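Local coordinates for putative SnoaL-like polyketide cyclase (Shewanella putrefaciens, PDB 3GZB), which is of unproven function but, as a SnoaL-like member of the NTF2 clan, may cyclise a polyketide or a related small molecule in a cone-shaped pocket, at residues E22-K28 / L128-R133; Y38-I42 / I67-E71; G98-G104 / I116-A122. One frame throughout, in Å; residues are numbered along the deposited sequence.

Contact 1 of 3, residues E22-K28 / L128-R133; sequences EQQLAVK and LDMLNR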
loop_
_atom_site.group_PDB
_atom_site.type_symbol
_atom_site.label_atom_id
_atom_site.label_comp_id
_atom_site.label_asym_id
_atom_site.label_seq_id
_atom_site.Cartn_x
_atom_site.Cartn_y
_atom_site.Cartn_z
ATOM N N GLU A 22 11.046 9.726 9.470
ATOM C CA GLU A 22 10.127 9.798 8.329
ATOM C C GLU A 22 8.727 9.335 8.738
ATOM O O GLU A 22 7.720 9.938 8.433
ATOM C CB GLU A 22 10.672 8.929 7.171
ATOM C CG GLU A 22 12.030 9.376 6.696
ATOM C CD GLU A 22 13.220 8.748 7.375
ATOM O OE1 GLU A 22 13.152 8.203 8.508
ATOM O OE2 GLU A 22 14.308 8.814 6.731
ATOM N N GLN A 23 8.674 8.246 9.505
ATOM C CA GLN A 23 7.395 7.817 10.083
ATOM C C GLN A 23 6.808 8.848 11.059
ATOM O O GLN A 23 5.609 9.083 11.025
ATOM C CB GLN A 23 7.525 6.449 10.726
ATOM C CG GLN A 23 7.841 5.299 9.755
ATOM C CD GLN A 23 7.908 3.960 10.477
ATOM O OE1 GLN A 23 7.279 3.765 11.511
ATOM N NE2 GLN A 23 8.690 3.023 9.923
ATOM N N GLN A 24 7.639 9.492 11.881
ATOM C CA GLN A 24 7.148 10.451 12.859
ATOM C C GLN A 24 6.483 11.610 12.139
ATOM O O GLN A 24 5.447 12.099 12.578
ATOM C CB GLN A 24 8.286 10.943 13.759
ATOM C CG GLN A 24 8.854 9.912 14.708
ATOM C CD GLN A 24 9.792 10.490 15.722
ATOM O OE1 GLN A 24 9.481 11.541 16.335
ATOM N NE2 GLN A 24 10.928 9.828 15.919
ATOM N N LEU A 25 7.069 12.022 11.040
ATOM C CA LEU A 25 6.468 13.118 10.280
ATOM C C LEU A 25 5.149 12.705 9.624
ATOM O O LEU A 25 4.198 13.473 9.600
ATOM C CB LEU A 25 7.453 13.687 9.253
ATOM C CG LEU A 25 7.032 14.994 8.562
ATOM C CD1 LEU A 25 6.855 16.157 9.591
ATOM C CD2 LEU A 25 8.028 15.387 7.453
ATOM N N ALA A 26 5.089 11.471 9.116
ATOM C CA ALA A 26 3.876 10.953 8.557
ATOM C C ALA A 26 2.768 10.974 9.585
ATOM O O ALA A 26 1.630 11.282 9.227
ATOM C CB ALA A 26 4.095 9.509 8.059
ATOM N N VAL A 27 3.056 10.623 10.842
ATOM C CA VAL A 27 2.040 10.661 11.880
ATOM C C VAL A 27 1.449 12.077 12.031
ATOM O O VAL A 27 0.212 12.261 12.131
ATOM C CB VAL A 27 2.571 10.133 13.211
ATOM C CG1 VAL A 27 1.565 10.318 14.349
ATOM C CG2 VAL A 27 2.998 8.633 13.085
ATOM N N LYS A 28 2.291 13.091 12.065
ATOM C CA LYS A 28 1.827 14.493 12.164
ATOM C C LYS A 28 0.888 14.858 11.024
ATOM O O LYS A 28 -0.170 15.467 11.232
ATOM C CB LYS A 28 3.023 15.450 12.172
ATOM C CG LYS A 28 3.971 15.227 13.366
ATOM C CD LYS A 28 4.861 16.396 13.564
ATOM C CE LYS A 28 5.535 16.379 14.916
ATOM N NZ LYS A 28 6.153 17.701 15.135
ATOM N N LEU A 128 7.918 11.897 1.249
ATOM C CA LEU A 128 8.211 13.061 2.024
ATOM C C LEU A 128 9.483 13.745 1.541
ATOM O O LEU A 128 10.438 13.086 1.100
ATOM C CB LEU A 128 8.414 12.675 3.490
ATOM C CG LEU A 128 7.191 11.948 4.090
ATOM C CD1 LEU A 128 7.555 11.441 5.484
ATOM C CD2 LEU A 128 6.007 12.786 4.140
ATOM N N ASP A 129 9.470 15.073 1.640
ATOM C CA ASP A 129 10.679 15.922 1.508
ATOM C C ASP A 129 11.015 16.356 2.925
ATOM O O ASP A 129 10.362 17.259 3.506
ATOM C CB ASP A 129 10.339 17.083 0.564
ATOM C CG ASP A 129 11.416 18.171 0.514
ATOM O OD1 ASP A 129 12.427 18.068 1.228
ATOM O OD2 ASP A 129 11.183 19.156 -0.243
HETATM N N MSE A 130 11.995 15.653 3.519
HETATM C CA MSE A 130 12.315 15.832 4.927
HETATM C C MSE A 130 12.908 17.230 5.191
HETATM O O MSE A 130 12.571 17.851 6.191
HETATM C CB MSE A 130 13.184 14.692 5.477
HETATM C CG MSE A 130 12.574 13.320 5.377
HETATM SE SE MSE A 130 10.968 13.171 6.429
HETATM C CE MSE A 130 11.730 13.381 8.121
ATOM N N LEU A 131 13.705 17.752 4.272
ATOM C CA LEU A 131 14.300 19.103 4.448
ATOM C C LEU A 131 13.215 20.166 4.607
ATOM O O LEU A 131 13.298 21.013 5.484
ATOM C CB LEU A 131 15.196 19.419 3.252
ATOM C CG LEU A 131 15.752 20.846 3.190
ATOM C CD1 LEU A 131 16.729 21.045 4.326
ATOM C CD2 LEU A 131 16.387 21.111 1.836
ATOM N N ASN A 132 12.187 20.104 3.761
ATOM C CA ASN A 132 11.148 21.125 3.756
ATOM C C ASN A 132 9.892 20.739 4.523
ATOM O O ASN A 132 8.928 21.481 4.518
ATOM C CB ASN A 132 10.823 21.472 2.302
ATOM C CG ASN A 132 11.977 22.108 1.596
ATOM O OD1 ASN A 132 12.406 23.191 2.009
ATOM N ND2 ASN A 132 12.519 21.460 0.565
ATOM N N ARG A 133 9.895 19.558 5.159
ATOM C CA ARG A 133 8.766 19.108 5.963
ATOM C C ARG A 133 7.462 19.069 5.094
ATOM O O ARG A 133 6.417 19.585 5.511
ATOM C CB ARG A 133 8.590 20.008 7.191
ATOM C CG ARG A 133 8.078 19.317 8.393
ATOM C CD ARG A 133 8.145 20.239 9.627
ATOM N NE ARG A 133 7.595 19.575 10.797
ATOM C CZ ARG A 133 6.302 19.484 11.090
ATOM N NH1 ARG A 133 5.347 19.993 10.307
ATOM N NH2 ARG A 133 5.955 18.837 12.181
#

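Contact 2 of 3, residues Y38-I42 / I67-E71; sequences YKTLI and IDFLE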
loop_
_atom_site.group_PDB
_atom_site.type_symbol
_atom_site.label_atom_id
_atom_site.label_comp_id
_atom_site.label_asym_id
_atom_site.label_seq_id
_atom_site.Cartn_x
_atom_site.Cartn_y
_atom_site.Cartn_z
ATOM N N TYR A 38 -6.833 21.873 8.413
ATOM C CA TYR A 38 -6.314 22.356 7.129
ATOM C C TYR A 38 -5.236 23.412 7.291
ATOM O O TYR A 38 -4.367 23.495 6.431
ATOM C CB TYR A 38 -7.422 22.882 6.229
ATOM C CG TYR A 38 -8.494 21.867 5.995
ATOM C CD1 TYR A 38 -8.233 20.733 5.366
ATOM C CD2 TYR A 38 -9.773 22.068 6.496
ATOM C CE1 TYR A 38 -9.243 19.751 5.154
ATOM C CE2 TYR A 38 -10.754 21.157 6.310
ATOM C CZ TYR A 38 -10.504 20.004 5.650
ATOM O OH TYR A 38 -11.518 19.073 5.484
ATOM N N LYS A 39 -5.258 24.183 8.369
ATOM C CA LYS A 39 -4.182 25.151 8.635
ATOM C C LYS A 39 -2.833 24.449 8.738
ATOM O O LYS A 39 -1.834 24.864 8.103
ATOM C CB LYS A 39 -4.502 25.979 9.905
ATOM C CG LYS A 39 -3.475 27.064 10.114
ATOM C CD LYS A 39 -3.668 27.853 11.420
ATOM C CE LYS A 39 -2.473 28.796 11.667
ATOM N NZ LYS A 39 -2.063 28.835 13.112
ATOM N N THR A 40 -2.794 23.330 9.452
ATOM C CA THR A 40 -1.565 22.547 9.549
ATOM C C THR A 40 -1.311 21.817 8.262
ATOM O O THR A 40 -0.184 21.750 7.783
ATOM C CB THR A 40 -1.649 21.545 10.703
ATOM O OG1 THR A 40 -1.775 22.260 11.946
ATOM C CG2 THR A 40 -0.420 20.621 10.751
ATOM N N LEU A 41 -2.358 21.219 7.700
ATOM C CA LEU A 41 -2.182 20.392 6.520
ATOM C C LEU A 41 -1.558 21.153 5.364
ATOM O O LEU A 41 -0.650 20.632 4.686
ATOM C CB LEU A 41 -3.496 19.750 6.070
ATOM C CG LEU A 41 -3.336 18.492 5.203
ATOM C CD1 LEU A 41 -2.801 17.333 6.025
ATOM C CD2 LEU A 41 -4.652 18.061 4.503
ATOM N N ILE A 42 -1.963 22.406 5.146
ATOM C CA ILE A 42 -1.443 23.101 3.971
ATOM C C ILE A 42 0.061 23.386 4.114
ATOM O O ILE A 42 0.736 23.541 3.084
ATOM C CB ILE A 42 -2.269 24.327 3.617
ATOM C CG1 ILE A 42 -2.052 24.717 2.139
ATOM C CG2 ILE A 42 -1.971 25.434 4.603
ATOM C CD1 ILE A 42 -2.940 25.887 1.664
ATOM N N ILE A 67 -6.266 21.113 -1.017
ATOM C CA ILE A 67 -7.003 21.578 0.169
ATOM C C ILE A 67 -8.461 21.857 -0.172
ATOM O O ILE A 67 -9.382 21.531 0.581
ATOM C CB ILE A 67 -6.327 22.788 0.843
ATOM C CG1 ILE A 67 -4.963 22.383 1.438
ATOM C CG2 ILE A 67 -7.243 23.452 1.930
ATOM C CD1 ILE A 67 -5.020 21.591 2.750
ATOM N N ASP A 68 -8.708 22.514 -1.312
ATOM C CA ASP A 68 -10.105 22.762 -1.667
ATOM C C ASP A 68 -10.904 21.473 -1.870
ATOM O O ASP A 68 -12.034 21.386 -1.402
ATOM C CB ASP A 68 -10.213 23.652 -2.921
ATOM C CG ASP A 68 -11.587 24.186 -3.119
ATOM O OD1 ASP A 68 -11.935 25.133 -2.381
ATOM O OD2 ASP A 68 -12.333 23.704 -3.996
ATOM N N PHE A 69 -10.335 20.504 -2.565
ATOM C CA PHE A 69 -10.963 19.205 -2.752
ATOM C C PHE A 69 -11.259 18.527 -1.405
ATOM O O PHE A 69 -12.378 18.027 -1.198
ATOM C CB PHE A 69 -10.102 18.344 -3.701
ATOM C CG PHE A 69 -10.039 16.884 -3.343
ATOM C CD1 PHE A 69 -11.084 16.048 -3.585
ATOM C CD2 PHE A 69 -8.905 16.378 -2.776
ATOM C CE1 PHE A 69 -11.001 14.700 -3.238
ATOM C CE2 PHE A 69 -8.821 15.024 -2.401
ATOM C CZ PHE A 69 -9.865 14.209 -2.643
ATOM N N LEU A 70 -10.290 18.538 -0.507
ATOM C CA LEU A 70 -10.458 17.887 0.829
ATOM C C LEU A 70 -11.553 18.578 1.618
ATOM O O LEU A 70 -12.427 17.898 2.181
ATOM C CB LEU A 70 -9.158 17.917 1.601
ATOM C CG LEU A 70 -8.056 17.060 1.053
ATOM C CD1 LEU A 70 -6.731 17.333 1.848
ATOM C CD2 LEU A 70 -8.460 15.560 1.133
ATOM N N GLU A 71 -11.516 19.909 1.640
ATOM C CA GLU A 71 -12.488 20.654 2.449
ATOM C C GLU A 71 -13.897 20.395 1.943
ATOM O O GLU A 71 -14.854 20.170 2.724
ATOM C CB GLU A 71 -12.168 22.158 2.504
ATOM C CG GLU A 71 -12.965 22.859 3.580
ATOM C CD GLU A 71 -12.555 24.311 3.791
ATOM O OE1 GLU A 71 -12.030 24.934 2.841
ATOM O OE2 GLU A 71 -12.790 24.825 4.917
HETATM O O HOH W 1 -10.695 16.936 4.531
HETATM O O HOH W 2 -14.430 19.874 5.368
#

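Contact 3 of 3, residues G98-G104 / I116-A122; sequences GNYHFKG and IDVAIPA. With EDO (1,2-ethanediol), chain M.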
loop_
_atom_site.group_PDB
_atom_site.type_symbol
_atom_site.label_atom_id
_atom_site.label_comp_id
_atom_site.label_asym_id
_atom_site.label_seq_id
_atom_site.Cartn_x
_atom_site.Cartn_y
_atom_site.Cartn_z
ATOM N N GLY A 98 -4.063 -0.164 6.808
ATOM C CA GLY A 98 -5.003 -0.053 7.887
ATOM C C GLY A 98 -6.428 0.116 7.423
ATOM O O GLY A 98 -6.771 -0.326 6.339
ATOM N N ASN A 99 -7.289 0.652 8.295
ATOM C CA ASN A 99 -8.693 0.877 8.028
ATOM C C ASN A 99 -9.015 2.313 8.421
ATOM O O ASN A 99 -8.614 2.773 9.517
ATOM C CB ASN A 99 -9.630 -0.064 8.822
ATOM C CG ASN A 99 -9.547 -1.485 8.379
ATOM O OD1 ASN A 99 -10.215 -1.881 7.443
ATOM N ND2 ASN A 99 -8.736 -2.283 9.074
ATOM N N TYR A 100 -9.745 3.020 7.563
ATOM C CA TYR A 100 -10.263 4.308 7.906
ATOM C C TYR A 100 -11.665 4.158 8.492
ATOM O O TYR A 100 -12.563 3.596 7.838
ATOM C CB TYR A 100 -10.328 5.253 6.715
ATOM C CG TYR A 100 -8.987 5.750 6.193
ATOM C CD1 TYR A 100 -8.314 6.793 6.829
ATOM C CD2 TYR A 100 -8.365 5.159 5.118
ATOM C CE1 TYR A 100 -7.129 7.273 6.341
ATOM C CE2 TYR A 100 -7.111 5.631 4.655
ATOM C CZ TYR A 100 -6.522 6.698 5.271
ATOM O OH TYR A 100 -5.333 7.194 4.764
ATOM N N HIS A 101 -11.831 4.616 9.714
ATOM C CA HIS A 101 -13.095 4.522 10.456
ATOM C C HIS A 101 -13.770 5.870 10.510
ATOM O O HIS A 101 -13.234 6.813 11.110
ATOM C CB HIS A 101 -12.801 3.988 11.874
ATOM C CG HIS A 101 -14.024 3.808 12.698
ATOM N ND1 HIS A 101 -13.986 3.809 14.073
ATOM C CD2 HIS A 101 -15.306 3.543 12.348
ATOM C CE1 HIS A 101 -15.209 3.587 14.543
ATOM N NE2 HIS A 101 -16.033 3.418 13.522
ATOM N N PHE A 102 -14.964 5.921 9.903
ATOM C CA PHE A 102 -15.816 7.092 9.909
ATOM C C PHE A 102 -17.096 6.770 10.695
ATOM O O PHE A 102 -17.761 5.751 10.441
ATOM C CB PHE A 102 -16.249 7.509 8.507
ATOM C CG PHE A 102 -15.146 8.018 7.621
ATOM C CD1 PHE A 102 -14.353 7.142 6.909
ATOM C CD2 PHE A 102 -14.962 9.383 7.447
ATOM C CE1 PHE A 102 -13.395 7.616 6.029
ATOM C CE2 PHE A 102 -13.963 9.857 6.583
ATOM C CZ PHE A 102 -13.210 8.975 5.881
ATOM N N LYS A 103 -17.448 7.660 11.606
ATOM C CA LYS A 103 -18.728 7.623 12.331
ATOM C C LYS A 103 -19.323 9.017 12.405
ATOM O O LYS A 103 -18.626 9.984 12.775
ATOM C CB LYS A 103 -18.568 7.029 13.704
ATOM C CG LYS A 103 -19.898 6.923 14.500
ATOM C CD LYS A 103 -19.684 6.055 15.736
ATOM C CE LYS A 103 -21.006 5.638 16.393
ATOM N NZ LYS A 103 -21.236 6.340 17.690
ATOM N N GLY A 104 -20.558 9.151 11.964
ATOM C CA GLY A 104 -21.234 10.450 12.022
ATOM C C GLY A 104 -22.277 10.635 10.971
ATOM O O GLY A 104 -22.710 9.682 10.345
ATOM N N ILE A 116 -23.932 7.124 10.155
ATOM C CA ILE A 116 -23.265 5.964 9.557
ATOM C C ILE A 116 -22.041 5.595 10.382
ATOM O O ILE A 116 -21.513 6.385 11.182
ATOM C CB ILE A 116 -22.927 6.143 8.023
ATOM C CG1 ILE A 116 -21.928 7.262 7.763
ATOM C CG2 ILE A 116 -24.247 6.264 7.231
ATOM C CD1 ILE A 116 -20.410 6.949 8.062
ATOM N N ASP A 117 -21.599 4.350 10.211
ATOM C CA ASP A 117 -20.380 3.852 10.855
ATOM C C ASP A 117 -19.758 2.855 9.887
ATOM O O ASP A 117 -20.329 1.777 9.633
ATOM C CB ASP A 117 -20.806 3.174 12.167
ATOM C CG ASP A 117 -19.658 2.910 13.141
ATOM O OD1 ASP A 117 -18.505 2.849 12.731
ATOM O OD2 ASP A 117 -19.960 2.683 14.358
ATOM N N VAL A 118 -18.620 3.205 9.299
ATOM C CA VAL A 118 -17.941 2.339 8.350
ATOM C C VAL A 118 -16.459 2.247 8.679
ATOM O O VAL A 118 -15.878 3.200 9.224
ATOM C CB VAL A 118 -18.082 2.841 6.869
ATOM C CG1 VAL A 118 -19.571 2.786 6.447
ATOM C CG2 VAL A 118 -17.551 4.279 6.631
ATOM N N ALA A 119 -15.867 1.099 8.317
ATOM C CA ALA A 119 -14.436 0.854 8.504
ATOM C C ALA A 119 -13.891 0.365 7.175
ATOM O O ALA A 119 -14.261 -0.727 6.702
ATOM C CB ALA A 119 -14.229 -0.214 9.635
ATOM N N ILE A 120 -13.074 1.192 6.538
ATOM C CA ILE A 120 -12.725 0.996 5.134
ATOM C C ILE A 120 -11.253 0.574 4.999
ATOM O O ILE A 120 -10.357 1.321 5.338
ATOM C CB ILE A 120 -12.927 2.295 4.335
ATOM C CG1 ILE A 120 -14.304 2.915 4.581
ATOM C CG2 ILE A 120 -12.660 2.025 2.834
ATOM C CD1 ILE A 120 -14.562 4.314 3.934
ATOM N N PRO A 121 -10.998 -0.658 4.535
ATOM C CA PRO A 121 -9.572 -1.055 4.330
ATOM C C PRO A 121 -8.870 -0.125 3.340
ATOM O O PRO A 121 -9.493 0.332 2.374
ATOM C CB PRO A 121 -9.677 -2.498 3.805
ATOM C CG PRO A 121 -11.052 -2.959 4.258
ATOM C CD PRO A 121 -11.933 -1.736 4.213
ATOM N N ALA A 122 -7.561 0.101 3.568
ATOM C CA ALA A 122 -6.758 1.005 2.746
ATOM C C ALA A 122 -5.292 0.826 2.926
ATOM O O ALA A 122 -4.826 0.352 3.951
ATOM C CB ALA A 122 -7.121 2.455 3.090
HETATM C C1 EDO M . -14.476 7.736 14.053
HETATM O O1 EDO M . -15.142 8.764 13.267
HETATM C C2 EDO M . -14.283 8.190 15.474
HETATM O O2 EDO M . -15.630 8.112 15.968
HETATM O O HOH W 3 -12.809 -3.104 7.701
#

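Contact 1 of 3, residues E22-K28 / L128-R133
With CG turned anti to the backbone N (chi1 -170°), Leu25 sends both methyls out from helix 21-34 to Met130 and Arg133. Its CD2 lies 3.8 Å from SE of Met130, a selenomethionine, and the two side chains lie alongside, pointing opposite ways. Met130 is bent at both chi2 (-63°) and chi3 (-65°), a curl that brings its end back against the helix one turn before Leu25. There its CE sits 3.9 Å from CA of Glu22, while SE approaches CG of the same glutamate, whose side chain is roughly perpendicular to it. Beside them Leu128 points CD1 at the backbone, 3.3 Å from O of Glu22. That carbonyl is already bound by Ala26 N within the helix, so the leucine adds only apolar packing around it.

The helix thus lies against one end of the curled sheet of the SnoaL-like, NTF2-type fold, where strand 115-129 turns back into strand 134-142. Val94 of strand 93-103 touches Glu22, Ala26 and Leu128, extending the apolar layer over the neighbouring strand. An Asx motif shapes the turn: Asp129 OD1 accepts from Asn132 N, met from well above the carboxylate plane. Asn132 ND2 gives a straighter bond to Asp129 OD2, 2.8 Å long and on its syn side. Arg133, at left-handed backbone angles, reaches back with an extended chain, and in the conformer described CD1 of Leu25 lies over the centre of one guanidinium face. Arg133 and Lys28 each have a second conformer, so the place of the whole arginine side chain is less certain and its approach to Lys28 at this exposed border doubtful.

Contact 2 of 3, residues Y38-I42 / I67-E71
The Tyr38 ring reaches across to the last turn of 67-71 and lies beside Glu71, whose CB stands over one ring face, displaced toward the rim. The two side chains cross at a slant, with ring and carboxylate planes 51° apart. It is the aliphatic part of the glutamate that touches, CG lying 3.9 Å from CE2 of Tyr38. Leu70 meets the ring obliquely through CB, 4.0 Å from CE1. The phenol oxygen projects past both: one water joins Tyr38 OH (3.0 Å) to Glu71 O (2.7 Å), while another, in the ring plane, also meets Tyr38 OH and donates weakly to Leu70 O. A phenylalanine here would probably leave these waters without the hydroxyl that links them to the end of 67-71.

Further along, the contacts are wholly apolar. Ile67 runs alongside Leu41 in the opposite direction and meets Ile42 nearly at a right angle, CG1 to CG1 at 3.8 Å. Anti placement of Ile42 CG1 to its backbone N (chi1 -159°) turns that branch across Ile67. Leu41 and Leu70 are also set roughly perpendicular; their CD2 and CD1 methyls press to 3.4 Å, tighter than ordinary van der Waals contact.

The short helical segments run nearly antiparallel (149°), and their axes come no closer than 11.4 Å, a wide spacing bridged by these long side chains. Leu33 of helix 21-34 touches both Leu41 and Leu70, closing a three-helix cluster. Leu70 also borders a bound methylpentanediol, probably from the crystallisation liquor, consistent with a place near the pocket that helices and a curled sheet enclose in NTF2-like proteins.

Contact 3 of 3, residues G98-G104 / I116-A122
Val118 O is approached by several groups of the facing strand. Phe102 N donates to it at 2.9 Å, nearly in line with the C=O bond, while His101 adds a CA-H...O contact and brings CD2, at its ring edge, to 3.2 Å. The same imidazole makes a side-chain bond: NE2 donates to Asp117 OD1 at 2.7 Å, from within the ring plane and on the syn side of the carboxylate. A chi1 of -178°, which sets CG of His101 opposite the backbone N, carries the ring diagonally along the sheet to Asp117 rather than to its direct mate, Ala119. The carboxylate is turned only 20° from the ring, and its other oxygen faces the aliphatic part of Lys103, whose positive charge nearby probably adds a little to the stability of the anion.

The backbones form a regular antiparallel pair from Gly98-Ala122 to Gly104-Ile116, every hydrogen-bonded pair making both of its bonds. Asn99 faces Pro121, which has no N-H to offer its OD1; instead a water donates to Asn99 OD1 (2.9 Å) and Ala119 O. On the other face, Ala122 CB meets the Tyr100 ring at its edge, 3.5 Å from CE2, and Phe102 lies obliquely against Val118 and Ile120, CE1 being 4.1 Å from Ile120 CD1. An ethanediol, probably from the crystallisation liquor, accepts from Lys103 N and rests over one face of the His101 ring.

Phe82 and Tyr80 stack on Tyr100 and Phe102, respectively, and Tyr100 OH is hydrogen-bonded to Thr124. Helix 144-151 packs on Val118, Ile120 and Pro121, strand 134-142 touches Tyr100, Ile120 and Ala122 through Ile142, and Pro121 also meets His86 of the second subunit.

From the N terminus, helix 21-34 supplies the first half of contact 1, which stays open for about a hundred residues. Within that span contact 2 opens at helix 38-42, directly after the long helix, and closes at helix 63-73, tying the two together. Contact 3 follows in series: strand 93-103 leaves and strand 115-129 returns beside it after a short excursion. The latter strand then runs on to its far end, where 128-133 closes contact 1 around both others. Contacts 1 and 3 therefore share this strand yet lie on opposite sides of the chain's centre, about 25 Å apart between centres, contact 1 joining the first helix to the curled sheet and contact 3 pairing two of its strands.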